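Local atomic coordinates of gamma-glutamyltranspeptidase (Streptomyces lincolnensis, PDB entry 6J3A), a protein that is a gamma-glutamyltranspeptidase homologue of the LmbA-like group, probably an Ntn hydrolase acting on gamma-glutamyl or related substrates. Residues G56-A68 / P109-H122. Sequence-based numbering, arbitrary orientation.
Sequences GPAGEVPILLAPA and PGAFDAWMLLLRDH
Ile63 CD1 and Val61 CG1 both lie over the same face of the Trp115 indole. Ile63 CD1 sits 3.9 Å from the centroid of the six-membered ring of Trp115, 20° off its normal, which meets the geometry of a CH-pi contact. Val61 CG1 stands over the pyrrole side, 3.8 Å from Trp115 NE1, because chi1 of 63° sets this methyl between the backbone N and carbonyl carbon; it also reaches Ala114 CB at 4.0 Å. A second CH-pi contact marks the far end, where Leu65 CD1 covers a face of the His122 imidazole, 3.4 Å from His122 NE2. Replacing Trp115 with an alanine would probably leave the methyls of Val61 and Ile63 without the flat surface they share and open a gap beneath the strand.

At the start of the helix, Gly59 O is gripped by two amides: Gly110 N at 3.1 Å, nearly in line with the carbonyl, and Ala111 N at 3.1 Å, tilted out of the carbonyl plane. A water joins Pro57 O to Phe112 N. Outside the two segments, Ala44 of helix 36-50 and Ala436 of strand 433-436 also touch Trp115. With axes 8.6 Å apart and only 23° from parallel, strand 61-66 and helix 111-122 pack as part of the helix-on-sheet layering characteristic of the alpha-beta-beta-alpha Ntn-hydrolase fold.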
loop_
_atom_site.group_PDB
_atom_site.type_symbol
_atom_site.label_atom_id
_atom_site.label_comp_id
_atom_site.label_asym_id
_atom_site.label_seq_id
_atom_site.Cartn_x
_atom_site.Cartn_y
_atom_site.Cartn_z
ATOM N N GLY A 56 7.387 18.740 12.825
ATOM C CA GLY A 56 8.437 19.554 12.248
ATOM C C GLY A 56 9.730 19.326 13.004
ATOM O O GLY A 56 9.712 18.691 14.051
ATOM N N PRO A 57 10.858 19.833 12.478
ATOM C CA PRO A 57 12.177 19.546 13.051
ATOM C C PRO A 57 12.435 20.040 14.490
ATOM O O PRO A 57 13.218 19.420 15.204
ATOM C CB PRO A 57 13.148 20.217 12.062
ATOM C CG PRO A 57 12.383 20.351 10.798
ATOM C CD PRO A 57 10.971 20.611 11.233
ATOM N N ALA A 58 11.775 21.123 14.906
ATOM C CA ALA A 58 11.917 21.661 16.268
ATOM C C ALA A 58 10.870 21.113 17.251
ATOM O O ALA A 58 10.675 21.663 18.338
ATOM C CB ALA A 58 11.872 23.177 16.239
ATOM N N GLY A 59 10.208 20.023 16.870
ATOM C CA GLY A 59 9.297 19.303 17.749
ATOM C C GLY A 59 10.018 18.247 18.578
ATOM O O GLY A 59 11.162 18.448 19.006
ATOM N N GLU A 60 9.344 17.115 18.777
ATOM C CA GLU A 60 9.757 16.074 19.724
ATOM C C GLU A 60 9.575 14.706 19.140
ATOM O O GLU A 60 8.864 14.547 18.163
ATOM C CB GLU A 60 8.876 16.107 20.971
ATOM C CG GLU A 60 8.863 17.443 21.666
ATOM C CD GLU A 60 7.675 18.326 21.380
ATOM O OE1 GLU A 60 7.769 19.472 21.831
ATOM O OE2 GLU A 60 6.680 17.916 20.740
ATOM N N VAL A 61 10.184 13.716 19.787
ATOM C CA VAL A 61 9.953 12.316 19.459
ATOM C C VAL A 61 10.439 11.395 20.591
ATOM O O VAL A 61 11.577 11.516 21.031
ATOM C CB VAL A 61 10.614 11.918 18.110
ATOM C CG1 VAL A 61 12.131 12.040 18.149
ATOM C CG2 VAL A 61 10.214 10.508 17.715
ATOM N N PRO A 62 9.566 10.499 21.087
ATOM C CA PRO A 62 10.031 9.284 21.776
ATOM C C PRO A 62 10.340 8.180 20.774
ATOM O O PRO A 62 9.529 7.920 19.894
ATOM C CB PRO A 62 8.834 8.862 22.649
ATOM C CG PRO A 62 7.779 9.896 22.461
ATOM C CD PRO A 62 8.115 10.693 21.239
ATOM N N ILE A 63 11.490 7.529 20.910
ATOM C CA ILE A 63 11.836 6.405 20.044
ATOM C C ILE A 63 12.012 5.141 20.883
ATOM O O ILE A 63 12.767 5.141 21.851
ATOM C CB ILE A 63 13.124 6.672 19.247
ATOM C CG1 ILE A 63 13.052 8.033 18.541
ATOM C CG2 ILE A 63 13.358 5.557 18.227
ATOM C CD1 ILE A 63 14.391 8.521 18.025
ATOM N N LEU A 64 11.303 4.079 20.503
ATOM C CA LEU A 64 11.503 2.748 21.066
ATOM C C LEU A 64 12.310 1.919 20.095
ATOM O O LEU A 64 11.876 1.696 18.970
ATOM C CB LEU A 64 10.167 2.057 21.288
ATOM C CG LEU A 64 9.485 2.341 22.618
ATOM C CD1 LEU A 64 8.037 1.895 22.547
ATOM C CD2 LEU A 64 10.203 1.626 23.750
ATOM N N LEU A 65 13.461 1.432 20.535
ATOM C CA LEU A 65 14.303 0.605 19.689
ATOM C C LEU A 65 14.444 -0.796 20.291
ATOM O O LEU A 65 14.447 -0.967 21.511
ATOM C CB LEU A 65 15.665 1.259 19.433
ATOM C CG LEU A 65 16.480 1.858 20.587
ATOM C CD1 LEU A 65 17.958 1.904 20.209
ATOM C CD2 LEU A 65 16.014 3.258 20.980
ATOM N N ALA A 66 14.532 -1.789 19.414
ATOM C CA ALA A 66 14.689 -3.184 19.806
ATOM C C ALA A 66 15.686 -3.815 18.850
ATOM O O ALA A 66 15.274 -4.531 17.935
ATOM C CB ALA A 66 13.354 -3.907 19.739
ATOM N N PRO A 67 17.003 -3.537 19.042
ATOM C CA PRO A 67 18.055 -4.134 18.187
ATOM C C PRO A 67 18.028 -5.668 18.232
ATOM O O PRO A 67 17.729 -6.245 19.270
ATOM C CB PRO A 67 19.370 -3.581 18.770
ATOM C CG PRO A 67 18.987 -2.507 19.730
ATOM C CD PRO A 67 17.585 -2.801 20.178
ATOM N N ALA A 68 18.330 -6.305 17.107
ATOM C CA ALA A 68 18.159 -7.752 16.936
ATOM C C ALA A 68 18.510 -8.563 18.186
ATOM O O ALA A 68 17.649 -9.236 18.766
ATOM C CB ALA A 68 18.970 -8.235 15.744
ATOM N N PRO A 109 13.617 22.184 21.775
ATOM C CA PRO A 109 13.424 21.180 20.714
ATOM C C PRO A 109 14.255 19.920 20.927
ATOM O O PRO A 109 15.468 20.015 21.108
ATOM C CB PRO A 109 13.859 21.912 19.449
ATOM C CG PRO A 109 13.596 23.348 19.750
ATOM C CD PRO A 109 13.842 23.529 21.221
ATOM N N GLY A 110 13.600 18.763 20.928
ATOM C CA GLY A 110 14.250 17.496 21.278
ATOM C C GLY A 110 14.416 16.467 20.174
ATOM O O GLY A 110 15.274 15.580 20.263
ATOM N N ALA A 111 13.602 16.577 19.131
ATOM C CA ALA A 111 13.598 15.604 18.049
ATOM C C ALA A 111 14.921 15.522 17.297
ATOM O O ALA A 111 15.417 14.434 17.039
ATOM C CB ALA A 111 12.468 15.913 17.082
ATOM N N PHE A 112 15.489 16.664 16.942
ATOM C CA PHE A 112 16.690 16.651 16.129
ATOM C C PHE A 112 17.824 15.870 16.780
ATOM O O PHE A 112 18.390 14.967 16.165
ATOM C CB PHE A 112 17.184 18.047 15.796
ATOM C CG PHE A 112 18.384 18.033 14.896
ATOM C CD1 PHE A 112 18.236 17.877 13.532
ATOM C CD2 PHE A 112 19.666 18.118 15.422
ATOM C CE1 PHE A 112 19.348 17.834 12.701
ATOM C CE2 PHE A 112 20.781 18.081 14.600
ATOM C CZ PHE A 112 20.620 17.932 13.236
ATOM N N ASP A 113 18.153 16.227 18.016
ATOM C CA ASP A 113 19.254 15.563 18.724
ATOM C C ASP A 113 18.998 14.061 18.886
ATOM O O ASP A 113 19.924 13.256 18.772
ATOM C CB ASP A 113 19.513 16.195 20.091
ATOM C CG ASP A 113 20.881 15.829 20.643
ATOM O OD1 ASP A 113 21.901 16.294 20.074
ATOM O OD2 ASP A 113 20.948 15.058 21.633
ATOM N N ALA A 114 17.740 13.703 19.139
ATOM C CA ALA A 114 17.324 12.312 19.238
ATOM C C ALA A 114 17.613 11.513 17.974
ATOM O O ALA A 114 18.176 10.430 18.054
ATOM C CB ALA A 114 15.847 12.225 19.586
ATOM N N TRP A 115 17.237 12.044 16.814
ATOM C CA TRP A 115 17.509 11.367 15.538
ATOM C C TRP A 115 19.008 11.309 15.235
ATOM O O TRP A 115 19.481 10.366 14.591
ATOM C CB TRP A 115 16.773 12.058 14.379
ATOM C CG TRP A 115 15.276 11.934 14.436
ATOM C CD1 TRP A 115 14.364 12.955 14.497
ATOM C CD2 TRP A 115 14.515 10.721 14.431
ATOM N NE1 TRP A 115 13.082 12.451 14.530
ATOM C CE2 TRP A 115 13.149 11.083 14.495
ATOM C CE3 TRP A 115 14.855 9.364 14.376
ATOM C CZ2 TRP A 115 12.129 10.140 14.502
ATOM C CZ3 TRP A 115 13.835 8.424 14.381
ATOM C CH2 TRP A 115 12.486 8.818 14.448
ATOM N N MET A 116 19.744 12.320 15.689
ATOM C CA MET A 116 21.190 12.344 15.522
ATOM C C MET A 116 21.820 11.272 16.383
ATOM O O MET A 116 22.747 10.607 15.950
ATOM C CB MET A 116 21.780 13.711 15.897
ATOM C CG MET A 116 21.548 14.832 14.897
ATOM S SD MET A 116 21.825 14.404 13.170
ATOM C CE MET A 116 20.149 13.998 12.687
ATOM N N LEU A 117 21.320 11.121 17.609
ATOM C CA LEU A 117 21.822 10.081 18.507
ATOM C C LEU A 117 21.572 8.700 17.927
ATOM O O LEU A 117 22.467 7.853 17.915
ATOM C CB LEU A 117 21.182 10.157 19.901
ATOM C CG LEU A 117 22.020 10.708 21.062
ATOM C CD1 LEU A 117 21.282 10.457 22.364
ATOM C CD2 LEU A 117 23.416 10.111 21.173
ATOM N N LEU A 118 20.347 8.487 17.453
ATOM C CA LEU A 118 19.976 7.225 16.824
ATOM C C LEU A 118 20.912 6.888 15.668
ATOM O O LEU A 118 21.501 5.813 15.629
ATOM C CB LEU A 118 18.527 7.268 16.343
ATOM C CG LEU A 118 17.937 5.897 15.981
ATOM C CD1 LEU A 118 17.768 4.982 17.188
ATOM C CD2 LEU A 118 16.597 6.080 15.298
ATOM N N LEU A 119 21.058 7.827 14.750
ATOM C CA LEU A 119 21.958 7.657 13.623
ATOM C C LEU A 119 23.391 7.349 14.074
ATOM O O LEU A 119 24.032 6.461 13.540
ATOM C CB LEU A 119 21.933 8.902 12.725
ATOM C CG LEU A 119 22.471 8.774 11.292
ATOM C CD1 LEU A 119 21.745 7.694 10.503
ATOM C CD2 LEU A 119 22.359 10.098 10.554
ATOM N N ARG A 120 23.873 8.058 15.082
ATOM C CA ARG A 120 25.260 7.924 15.519
ATOM C C ARG A 120 25.541 6.579 16.181
ATOM O O ARG A 120 26.572 5.954 15.907
ATOM C CB ARG A 120 25.616 9.052 16.484
ATOM C CG ARG A 120 27.097 9.125 16.835
ATOM C CD ARG A 120 27.348 9.952 18.076
ATOM N NE ARG A 120 26.696 9.375 19.254
ATOM C CZ ARG A 120 26.888 9.761 20.514
ATOM N NH1 ARG A 120 27.727 10.749 20.816
ATOM N NH2 ARG A 120 26.227 9.144 21.490
ATOM N N ASP A 121 24.635 6.159 17.062
ATOM C CA ASP A 121 24.813 4.940 17.861
ATOM C C ASP A 121 24.377 3.662 17.141
ATOM O O ASP A 121 25.082 2.654 17.205
ATOM C CB ASP A 121 24.075 5.058 19.207
ATOM C CG ASP A 121 24.714 6.074 20.147
ATOM O OD1 ASP A 121 25.783 6.628 19.827
ATOM O OD2 ASP A 121 24.148 6.323 21.225
ATOM N N HIS A 122 23.232 3.705 16.461
ATOM C CA HIS A 122 22.624 2.496 15.870
ATOM C C HIS A 122 22.518 2.446 14.343
ATOM O O HIS A 122 22.156 1.412 13.786
ATOM C CB HIS A 122 21.248 2.290 16.490
ATOM C CG HIS A 122 21.287 2.180 17.977
ATOM N ND1 HIS A 122 21.500 0.983 18.623
ATOM C CD2 HIS A 122 21.188 3.121 18.946
ATOM C CE1 HIS A 122 21.510 1.188 19.929
ATOM N NE2 HIS A 122 21.321 2.476 20.151
HETATM O O HOH W 1 14.020 19.245 17.607
#